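PDB 4U5A: sporozoite microneme protein essential for cell traversal from Plasmodium berghei, which is essential for the traversal of host cells by the sporozoites of the malaria parasite. Local coordinates for residues N9-L17 and I76-I84; I67-F75 and I189-S200. All blocks are in the same frame, centred on the assembly; numbering follows the deposited sequence.

Interaction 1: residues N9-L17 and I76-I84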
loop_
_atom_site.group_PDB
_atom_site.type_symbol
_atom_site.label_atom_id
_atom_site.label_comp_id
_atom_site.label_asym_id
_atom_site.label_seq_id
_atom_site.Cartn_x
_atom_site.Cartn_y
_atom_site.Cartn_z
ATOM N N ASN A 9 6.802 16.379 27.304
ATOM C CA ASN A 9 7.462 15.825 26.125
ATOM C C ASN A 9 6.670 14.635 25.591
ATOM O O ASN A 9 6.989 14.071 24.540
ATOM C CB ASN A 9 8.900 15.407 26.442
ATOM C CG ASN A 9 8.971 14.232 27.402
ATOM O OD1 ASN A 9 8.028 13.957 28.146
ATOM N ND2 ASN A 9 10.096 13.525 27.380
ATOM N N ILE A 10 5.638 14.256 26.337
ATOM C CA ILE A 10 4.734 13.189 25.941
ATOM C C ILE A 10 4.051 13.581 24.632
ATOM O O ILE A 10 3.945 12.774 23.700
ATOM C CB ILE A 10 3.673 12.925 27.029
ATOM C CG1 ILE A 10 4.338 12.571 28.364
ATOM C CG2 ILE A 10 2.714 11.852 26.573
ATOM C CD1 ILE A 10 3.632 13.153 29.579
ATOM N N ILE A 11 3.607 14.832 24.567
ATOM C CA ILE A 11 2.995 15.374 23.364
ATOM C C ILE A 11 3.983 15.325 22.197
ATOM O O ILE A 11 3.599 15.075 21.053
ATOM C CB ILE A 11 2.527 16.830 23.590
ATOM C CG1 ILE A 11 1.578 16.904 24.788
ATOM C CG2 ILE A 11 1.850 17.383 22.350
ATOM C CD1 ILE A 11 0.359 16.016 24.654
ATOM N N GLU A 12 5.262 15.533 22.496
ATOM C CA GLU A 12 6.305 15.450 21.480
ATOM C C GLU A 12 6.474 14.014 20.991
ATOM O O GLU A 12 6.762 13.777 19.813
ATOM C CB GLU A 12 7.623 15.986 22.023
ATOM N N GLU A 13 6.279 13.061 21.898
ATOM C CA GLU A 13 6.422 11.646 21.571
ATOM C C GLU A 13 5.266 11.166 20.690
ATOM O O GLU A 13 5.461 10.378 19.751
ATOM C CB GLU A 13 6.506 10.817 22.857
ATOM C CG GLU A 13 7.801 11.035 23.643
ATOM C CD GLU A 13 7.770 10.419 25.032
ATOM O OE1 GLU A 13 6.666 10.265 25.594
ATOM O OE2 GLU A 13 8.854 10.091 25.562
ATOM N N PHE A 14 4.067 11.663 20.984
ATOM C CA PHE A 14 2.897 11.380 20.155
ATOM C C PHE A 14 3.078 12.017 18.776
ATOM O O PHE A 14 2.758 11.410 17.740
ATOM C CB PHE A 14 1.623 11.876 20.842
ATOM C CG PHE A 14 1.083 10.915 21.867
ATOM C CD1 PHE A 14 -0.086 10.209 21.630
ATOM C CD2 PHE A 14 1.758 10.704 23.060
ATOM C CE1 PHE A 14 -0.577 9.320 22.569
ATOM C CE2 PHE A 14 1.274 9.815 24.001
ATOM C CZ PHE A 14 0.104 9.121 23.754
ATOM N N ASP A 15 3.587 13.247 18.778
ATOM C CA ASP A 15 3.948 13.929 17.545
ATOM C C ASP A 15 4.923 13.066 16.735
ATOM O O ASP A 15 4.841 13.004 15.503
ATOM C CB ASP A 15 4.563 15.296 17.848
ATOM C CG ASP A 15 3.522 16.325 18.264
ATOM O OD1 ASP A 15 2.320 16.081 18.027
ATOM O OD2 ASP A 15 3.905 17.375 18.825
ATOM N N LYS A 16 5.828 12.384 17.435
ATOM C CA LYS A 16 6.772 11.479 16.786
ATOM C C LYS A 16 6.051 10.279 16.181
ATOM O O LYS A 16 6.411 9.820 15.095
ATOM C CB LYS A 16 7.840 11.016 17.766
ATOM N N LEU A 17 5.041 9.765 16.881
ATOM C CA LEU A 17 4.214 8.699 16.308
ATOM C C LEU A 17 3.617 9.144 14.972
ATOM O O LEU A 17 3.728 8.437 13.952
ATOM C CB LEU A 17 3.109 8.285 17.282
ATOM C CG LEU A 17 3.552 7.448 18.485
ATOM C CD1 LEU A 17 2.422 7.274 19.485
ATOM C CD2 LEU A 17 4.045 6.092 18.010
ATOM N N ILE A 76 -4.368 10.987 16.757
ATOM C CA ILE A 76 -3.352 11.325 17.745
ATOM C C ILE A 76 -3.547 12.741 18.298
ATOM O O ILE A 76 -3.408 12.964 19.501
ATOM C CB ILE A 76 -1.941 11.163 17.156
ATOM C CG1 ILE A 76 -1.674 9.684 16.866
ATOM C CG2 ILE A 76 -0.888 11.709 18.105
ATOM C CD1 ILE A 76 -0.259 9.383 16.451
ATOM N N GLU A 77 -3.872 13.695 17.431
ATOM C CA GLU A 77 -4.074 15.072 17.872
ATOM C C GLU A 77 -5.236 15.167 18.856
ATOM O O GLU A 77 -5.137 15.832 19.889
ATOM C CB GLU A 77 -4.337 15.988 16.679
ATOM C CG GLU A 77 -3.183 16.098 15.710
ATOM C CD GLU A 77 -2.006 16.850 16.293
ATOM O OE1 GLU A 77 -2.236 17.819 17.048
ATOM O OE2 GLU A 77 -0.853 16.482 15.983
ATOM N N ASN A 78 -6.339 14.504 18.523
ATOM C CA ASN A 78 -7.542 14.541 19.344
ATOM C C ASN A 78 -7.409 13.686 20.601
ATOM O O ASN A 78 -8.274 13.721 21.478
ATOM C CB ASN A 78 -8.753 14.096 18.527
ATOM C CG ASN A 78 -9.151 15.114 17.467
ATOM O OD1 ASN A 78 -8.759 16.282 17.524
ATOM N ND2 ASN A 78 -9.923 14.667 16.482
ATOM N N ASN A 79 -6.317 12.933 20.690
ATOM C CA ASN A 79 -6.094 12.025 21.810
ATOM C C ASN A 79 -5.078 12.612 22.791
ATOM O O ASN A 79 -4.854 12.073 23.875
ATOM C CB ASN A 79 -5.620 10.661 21.285
ATOM C CG ASN A 79 -5.587 9.589 22.360
ATOM O OD1 ASN A 79 -4.522 9.235 22.863
ATOM N ND2 ASN A 79 -6.754 9.056 22.705
ATOM N N LYS A 80 -4.471 13.728 22.396
ATOM C CA LYS A 80 -3.549 14.459 23.254
ATOM C C LYS A 80 -4.235 14.951 24.523
ATOM O O LYS A 80 -3.611 15.041 25.577
ATOM C CB LYS A 80 -2.935 15.637 22.498
ATOM C CG LYS A 80 -1.922 15.242 21.433
ATOM C CD LYS A 80 -1.347 16.476 20.757
ATOM C CE LYS A 80 -0.374 16.100 19.660
ATOM N NZ LYS A 80 0.224 17.303 19.022
ATOM N N THR A 81 -5.517 15.287 24.399
ATOM C CA THR A 81 -6.322 15.793 25.507
ATOM C C THR A 81 -6.422 14.780 26.649
ATOM O O THR A 81 -6.282 15.133 27.821
ATOM C CB THR A 81 -7.747 16.162 25.031
ATOM O OG1 THR A 81 -7.668 17.032 23.894
ATOM C CG2 THR A 81 -8.531 16.845 26.141
ATOM N N HIS A 82 -6.646 13.519 26.291
ATOM C CA HIS A 82 -6.773 12.432 27.261
ATOM C C HIS A 82 -5.446 12.120 27.955
ATOM O O HIS A 82 -5.420 11.504 29.020
ATOM C CB HIS A 82 -7.309 11.167 26.590
ATOM C CG HIS A 82 -8.741 11.267 26.163
ATOM N ND1 HIS A 82 -9.359 10.294 25.401
ATOM C CD2 HIS A 82 -9.685 12.208 26.399
ATOM C CE1 HIS A 82 -10.615 10.638 25.183
ATOM N NE2 HIS A 82 -10.839 11.798 25.778
ATOM N N VAL A 83 -4.347 12.552 27.349
ATOM C CA VAL A 83 -3.016 12.170 27.797
ATOM C C VAL A 83 -2.537 13.047 28.956
ATOM O O VAL A 83 -1.865 12.566 29.874
ATOM C CB VAL A 83 -2.016 12.248 26.619
ATOM C CG1 VAL A 83 -0.618 12.564 27.103
ATOM C CG2 VAL A 83 -2.041 10.956 25.814
ATOM N N ILE A 84 -2.902 14.325 28.924
ATOM C CA ILE A 84 -2.443 15.277 29.932
ATOM C C ILE A 84 -2.900 14.967 31.365
ATOM O O ILE A 84 -2.102 15.036 32.301
ATOM C CB ILE A 84 -2.916 16.711 29.583
ATOM C CG1 ILE A 84 -2.984 16.906 28.069
ATOM C CG2 ILE A 84 -1.995 17.751 30.190
ATOM C CD1 ILE A 84 -3.357 18.315 27.652
#
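Lys80 reaches across from residues 76-84 to Asp15 of residues 9-17, and its NZ donates a hydrogen bond of 2.6 Å to Asp15 OD1 that is also a salt bridge. The oxygen receives it on its syn lone pair, the side facing its twin OD2, and the two side chains meet at about a right angle. The lysine spans the gap because its chain is fully extended beyond CG. On the way its methylenes run past Ile11, whose CG2 lies 3.7 Å from Lys80 CD, so an apolar stem carries a charged end.

Further in from the charged pair lies an apolar layer. Val83 divides its two methyls: CG1 meets Ile10 CG2, while CG2 comes to 3.5 Å from Phe14 CZ, at a slant to the ring. At the other end of that ring Ile76 CG2 sits at the edge, near the ring plane, and 3.7 Å from Phe14 CB; Ile76 CD1 goes on to touch Leu17 CB at 3.6 Å. The layer is one seam of a four-helix bundle, between antiparallel helices 10-39 and 59-84; the axes of their segments 10-17 and 76-84 approach to 10.2 Å, with 156° between their directions.

Around these contacts lie further partners. Glu77, bent at chi2 (-70°), helps to hold Lys80: its OE1 is 3.2 Å from Lys80 NZ, which lies above the carboxylate plane. The ammonium thus joins two carboxylates and probably eases their repulsion. On helix 88-126, Ile91 packs against Ile10 and Ile98 against Phe14, and Tyr90 OH makes a weak hydrogen bond with Asn79 ND2.

Interaction 2: residues I67-F75 and I189-S200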
loop_
_atom_site.group_PDB
_atom_site.type_symbol
_atom_site.label_atom_id
_atom_site.label_comp_id
_atom_site.label_asym_id
_atom_site.label_seq_id
_atom_site.Cartn_x
_atom_site.Cartn_y
_atom_site.Cartn_z
ATOM N N ILE A 67 -5.345 9.197 3.099
ATOM C CA ILE A 67 -6.442 9.064 4.052
ATOM C C ILE A 67 -5.967 8.369 5.328
ATOM O O ILE A 67 -6.209 8.849 6.435
ATOM C CB ILE A 67 -7.617 8.266 3.435
ATOM C CG1 ILE A 67 -8.242 9.042 2.272
ATOM C CG2 ILE A 67 -8.669 7.942 4.485
ATOM C CD1 ILE A 67 -9.402 8.329 1.616
ATOM N N ILE A 68 -5.291 7.234 5.156
ATOM C CA ILE A 68 -4.722 6.480 6.269
ATOM C C ILE A 68 -3.774 7.342 7.095
ATOM O O ILE A 68 -3.843 7.368 8.325
ATOM C CB ILE A 68 -3.969 5.233 5.766
ATOM C CG1 ILE A 68 -4.913 4.319 4.986
ATOM C CG2 ILE A 68 -3.325 4.482 6.920
ATOM C CD1 ILE A 68 -4.228 3.105 4.404
ATOM N N ASP A 69 -2.901 8.062 6.399
ATOM C CA ASP A 69 -1.959 8.971 7.036
ATOM C C ASP A 69 -2.694 10.052 7.818
ATOM O O ASP A 69 -2.360 10.326 8.969
ATOM C CB ASP A 69 -1.046 9.600 5.976
ATOM C CG ASP A 69 0.092 10.415 6.574
ATOM O OD1 ASP A 69 0.216 10.480 7.813
ATOM O OD2 ASP A 69 0.875 10.989 5.788
ATOM N N GLY A 70 -3.715 10.643 7.204
ATOM C CA GLY A 70 -4.437 11.727 7.842
ATOM C C GLY A 70 -5.341 11.289 8.978
ATOM O O GLY A 70 -5.474 12.000 9.976
ATOM N N ILE A 71 -5.943 10.110 8.839
ATOM C CA ILE A 71 -6.821 9.571 9.873
ATOM C C ILE A 71 -6.040 9.301 11.154
ATOM O O ILE A 71 -6.507 9.608 12.255
ATOM C CB ILE A 71 -7.540 8.283 9.404
ATOM C CG1 ILE A 71 -8.681 8.636 8.444
ATOM C CG2 ILE A 71 -8.126 7.523 10.581
ATOM C CD1 ILE A 71 -9.457 7.431 7.943
ATOM N N LEU A 72 -4.835 8.760 11.012
ATOM C CA LEU A 72 -4.033 8.461 12.187
ATOM C C LEU A 72 -3.551 9.745 12.846
ATOM O O LEU A 72 -3.571 9.865 14.069
ATOM C CB LEU A 72 -2.823 7.603 11.833
ATOM C CG LEU A 72 -2.090 7.205 13.118
ATOM C CD1 LEU A 72 -2.439 5.775 13.523
ATOM C CD2 LEU A 72 -0.590 7.432 13.052
ATOM N N ARG A 73 -3.130 10.707 12.032
ATOM C CA ARG A 73 -2.643 11.977 12.551
ATOM C C ARG A 73 -3.761 12.726 13.257
ATOM O O ARG A 73 -3.545 13.344 14.298
ATOM C CB ARG A 73 -2.064 12.839 11.428
ATOM C CG ARG A 73 -1.391 14.111 11.922
ATOM C CD ARG A 73 -0.626 14.831 10.820
ATOM N NE ARG A 73 0.589 14.116 10.438
ATOM C CZ ARG A 73 1.752 14.226 11.074
ATOM N NH1 ARG A 73 1.858 15.013 12.135
ATOM N NH2 ARG A 73 2.807 13.538 10.654
ATOM N N SER A 74 -4.965 12.644 12.702
ATOM C CA SER A 74 -6.119 13.289 13.313
ATOM C C SER A 74 -6.466 12.617 14.633
ATOM O O SER A 74 -6.866 13.283 15.587
ATOM C CB SER A 74 -7.326 13.256 12.370
ATOM O OG SER A 74 -7.280 14.314 11.426
ATOM N N PHE A 75 -6.297 11.300 14.691
ATOM C CA PHE A 75 -6.597 10.566 15.914
ATOM C C PHE A 75 -5.663 10.948 17.053
ATOM O O PHE A 75 -6.107 11.192 18.175
ATOM C CB PHE A 75 -6.511 9.061 15.679
ATOM C CG PHE A 75 -6.666 8.251 16.932
ATOM C CD1 PHE A 75 -7.924 7.968 17.439
ATOM C CD2 PHE A 75 -5.549 7.794 17.620
ATOM C CE1 PHE A 75 -8.071 7.229 18.599
ATOM C CE2 PHE A 75 -5.686 7.058 18.781
ATOM C CZ PHE A 75 -6.950 6.774 19.272
ATOM N N ILE A 189 -8.647 0.875 5.333
ATOM C CA ILE A 189 -9.065 2.132 5.937
ATOM C C ILE A 189 -10.179 1.855 6.942
ATOM O O ILE A 189 -10.244 2.475 8.004
ATOM C CB ILE A 189 -9.535 3.142 4.867
ATOM C CG1 ILE A 189 -8.340 3.660 4.061
ATOM C CG2 ILE A 189 -10.303 4.300 5.494
ATOM C CD1 ILE A 189 -8.724 4.605 2.935
ATOM N N ASN A 190 -11.046 0.904 6.611
ATOM C CA ASN A 190 -12.138 0.539 7.503
ATOM C C ASN A 190 -11.609 -0.166 8.753
ATOM O O ASN A 190 -12.093 0.079 9.858
ATOM C CB ASN A 190 -13.152 -0.347 6.776
ATOM C CG ASN A 190 -14.400 -0.607 7.602
ATOM O OD1 ASN A 190 -15.187 0.304 7.858
ATOM N ND2 ASN A 190 -14.592 -1.855 8.013
ATOM N N ASP A 191 -10.614 -1.032 8.577
ATOM C CA ASP A 191 -9.988 -1.716 9.708
ATOM C C ASP A 191 -9.286 -0.727 10.636
ATOM O O ASP A 191 -9.324 -0.876 11.857
ATOM C CB ASP A 191 -8.989 -2.773 9.223
ATOM C CG ASP A 191 -9.664 -3.952 8.543
ATOM O OD1 ASP A 191 -10.855 -4.207 8.824
ATOM O OD2 ASP A 191 -8.997 -4.629 7.731
ATOM N N LEU A 192 -8.654 0.283 10.046
ATOM C CA LEU A 192 -7.964 1.319 10.809
ATOM C C LEU A 192 -8.941 2.128 11.661
ATOM O O LEU A 192 -8.678 2.410 12.829
ATOM C CB LEU A 192 -7.196 2.249 9.869
ATOM C CG LEU A 192 -6.530 3.469 10.509
ATOM C CD1 LEU A 192 -5.460 3.050 11.498
ATOM C CD2 LEU A 192 -5.935 4.365 9.439
ATOM N N GLN A 193 -10.067 2.504 11.067
ATOM C CA GLN A 193 -11.073 3.278 11.779
ATOM C C GLN A 193 -11.715 2.468 12.897
ATOM O O GLN A 193 -12.151 3.026 13.904
ATOM C CB GLN A 193 -12.138 3.794 10.812
ATOM C CG GLN A 193 -11.705 5.034 10.043
ATOM C CD GLN A 193 -12.738 5.495 9.040
ATOM O OE1 GLN A 193 -13.490 4.691 8.488
ATOM N NE2 GLN A 193 -12.795 6.799 8.813
ATOM N N ILE A 194 -11.758 1.152 12.723
ATOM C CA ILE A 194 -12.307 0.271 13.744
ATOM C C ILE A 194 -11.326 0.111 14.906
ATOM O O ILE A 194 -11.707 0.237 16.071
ATOM C CB ILE A 194 -12.663 -1.110 13.158
ATOM C CG1 ILE A 194 -13.898 -0.995 12.260
ATOM C CG2 ILE A 194 -12.928 -2.116 14.265
ATOM C CD1 ILE A 194 -14.287 -2.288 11.573
ATOM N N LYS A 195 -10.062 -0.150 14.589
ATOM C CA LYS A 195 -9.054 -0.368 15.621
ATOM C C LYS A 195 -8.780 0.893 16.433
ATOM O O LYS A 195 -8.501 0.813 17.629
ATOM C CB LYS A 195 -7.751 -0.880 15.001
ATOM C CG LYS A 195 -7.787 -2.350 14.640
ATOM C CD LYS A 195 -6.433 -2.863 14.174
ATOM C CE LYS A 195 -6.453 -4.379 14.056
ATOM N NZ LYS A 195 -7.557 -4.840 13.167
ATOM N N LEU A 196 -8.872 2.055 15.794
ATOM C CA LEU A 196 -8.664 3.317 16.499
ATOM C C LEU A 196 -9.820 3.603 17.447
ATOM O O LEU A 196 -9.628 4.172 18.520
ATOM C CB LEU A 196 -8.495 4.473 15.512
ATOM C CG LEU A 196 -7.158 4.536 14.773
ATOM C CD1 LEU A 196 -7.114 5.751 13.867
ATOM C CD2 LEU A 196 -6.006 4.567 15.765
ATOM N N LYS A 197 -11.020 3.197 17.047
ATOM C CA LYS A 197 -12.199 3.391 17.879
ATOM C C LYS A 197 -12.119 2.543 19.149
ATOM O O LYS A 197 -12.579 2.958 20.212
ATOM C CB LYS A 197 -13.469 3.057 17.095
ATOM C CG LYS A 197 -14.743 3.490 17.795
ATOM C CD LYS A 197 -15.976 2.894 17.142
ATOM C CE LYS A 197 -17.205 3.109 18.016
ATOM N NZ LYS A 197 -18.399 2.381 17.505
ATOM N N ASN A 198 -11.511 1.365 19.035
ATOM C CA ASN A 198 -11.378 0.444 20.163
ATOM C C ASN A 198 -10.395 0.949 21.214
ATOM O O ASN A 198 -10.283 0.376 22.297
ATOM C CB ASN A 198 -10.934 -0.938 19.674
ATOM C CG ASN A 198 -12.054 -1.713 19.009
ATOM O OD1 ASN A 198 -13.179 -1.228 18.891
ATOM N ND2 ASN A 198 -11.749 -2.928 18.567
ATOM N N ILE A 199 -9.687 2.024 20.887
ATOM C CA ILE A 199 -8.736 2.637 21.808
ATOM C C ILE A 199 -9.020 4.133 21.895
ATOM O O ILE A 199 -8.205 4.911 22.391
ATOM C CB ILE A 199 -7.272 2.402 21.371
ATOM C CG1 ILE A 199 -6.965 3.168 20.080
ATOM C CG2 ILE A 199 -7.000 0.916 21.182
ATOM C CD1 ILE A 199 -5.528 3.034 19.615
ATOM N N SER A 200 -10.197 4.513 21.405
ATOM C CA SER A 200 -10.669 5.892 21.451
ATOM C C SER A 200 -11.514 6.131 22.700
ATOM O O SER A 200 -11.761 5.209 23.480
ATOM C CB SER A 200 -11.473 6.223 20.189
ATOM O OG SER A 200 -11.811 7.596 20.137
#
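Helices 67-75 and 189-197 run side by side in the same direction, their axes only 8° from parallel and 10.5 Å apart at closest approach. Nearest CA pairs step along both chains together: Ile68 with Ile189, Ile71 with Gln193, Phe75 with Leu196.

Ile71 acts as a knob in a hole formed by Ile189, Leu192, Gln193 and Leu196. Its CD1 touches Gln193 NE2 at 3.5 Å, whereas its CG2 branch turns to Leu196 CD1 and Leu192 CD2. One turn before Ile71, Ile67 and Ile68 both lie against Ile189, whose CG1 is 3.6 Å from Ile68 CG1 and whose CD1 is 3.7 Å from Ile67 CG2. Leu192 CD2 reaches Ile68 CG2 at 3.6 Å; helix 88-126 backs this leucine with Val101 and Ile105.

At the C-terminal end of both segments, Phe75 has CG anti to the backbone N (chi1 174°), which extends its ring over Leu196, whose CD2 makes a CH-pi contact 3.9 Å from the ring centroid and 14° off the normal. The last two residues of the turn 197-200 meet the far end of the ring: Ile199 CG1 stands 3.7 Å from Phe75 CZ, and Ser200 CB lies at the edge.

No hydrogen bond or salt bridge crosses between the segments, so this seam of the four-helix bundle depends on shape fit and dispersion, with the aromatic ring bringing the C-terminal turn into the packing.

In the fold
Helix 59-84 takes part in both contacts, with residues 67-75 leading directly into 76-84, and the two contact centres lie 15 Å apart on the same side of the chain's centre. Interaction 1 joins this helix to an antiparallel neighbour and interaction 2 to a parallel one, two different seams of one bundle. The helix offers each neighbour a different side: Asp69 and Arg73, which bond to Ser22 and Asp19 of helix 10-39, continue the side that carries Ile76, Lys80 and Val83, while Ile67, Ile71 and Phe75 face residues 189-200. Helix 88-126 packs behind both, and its Gln94 touches Asn79 and also hydrogen-bonds the Ile199 carbonyl.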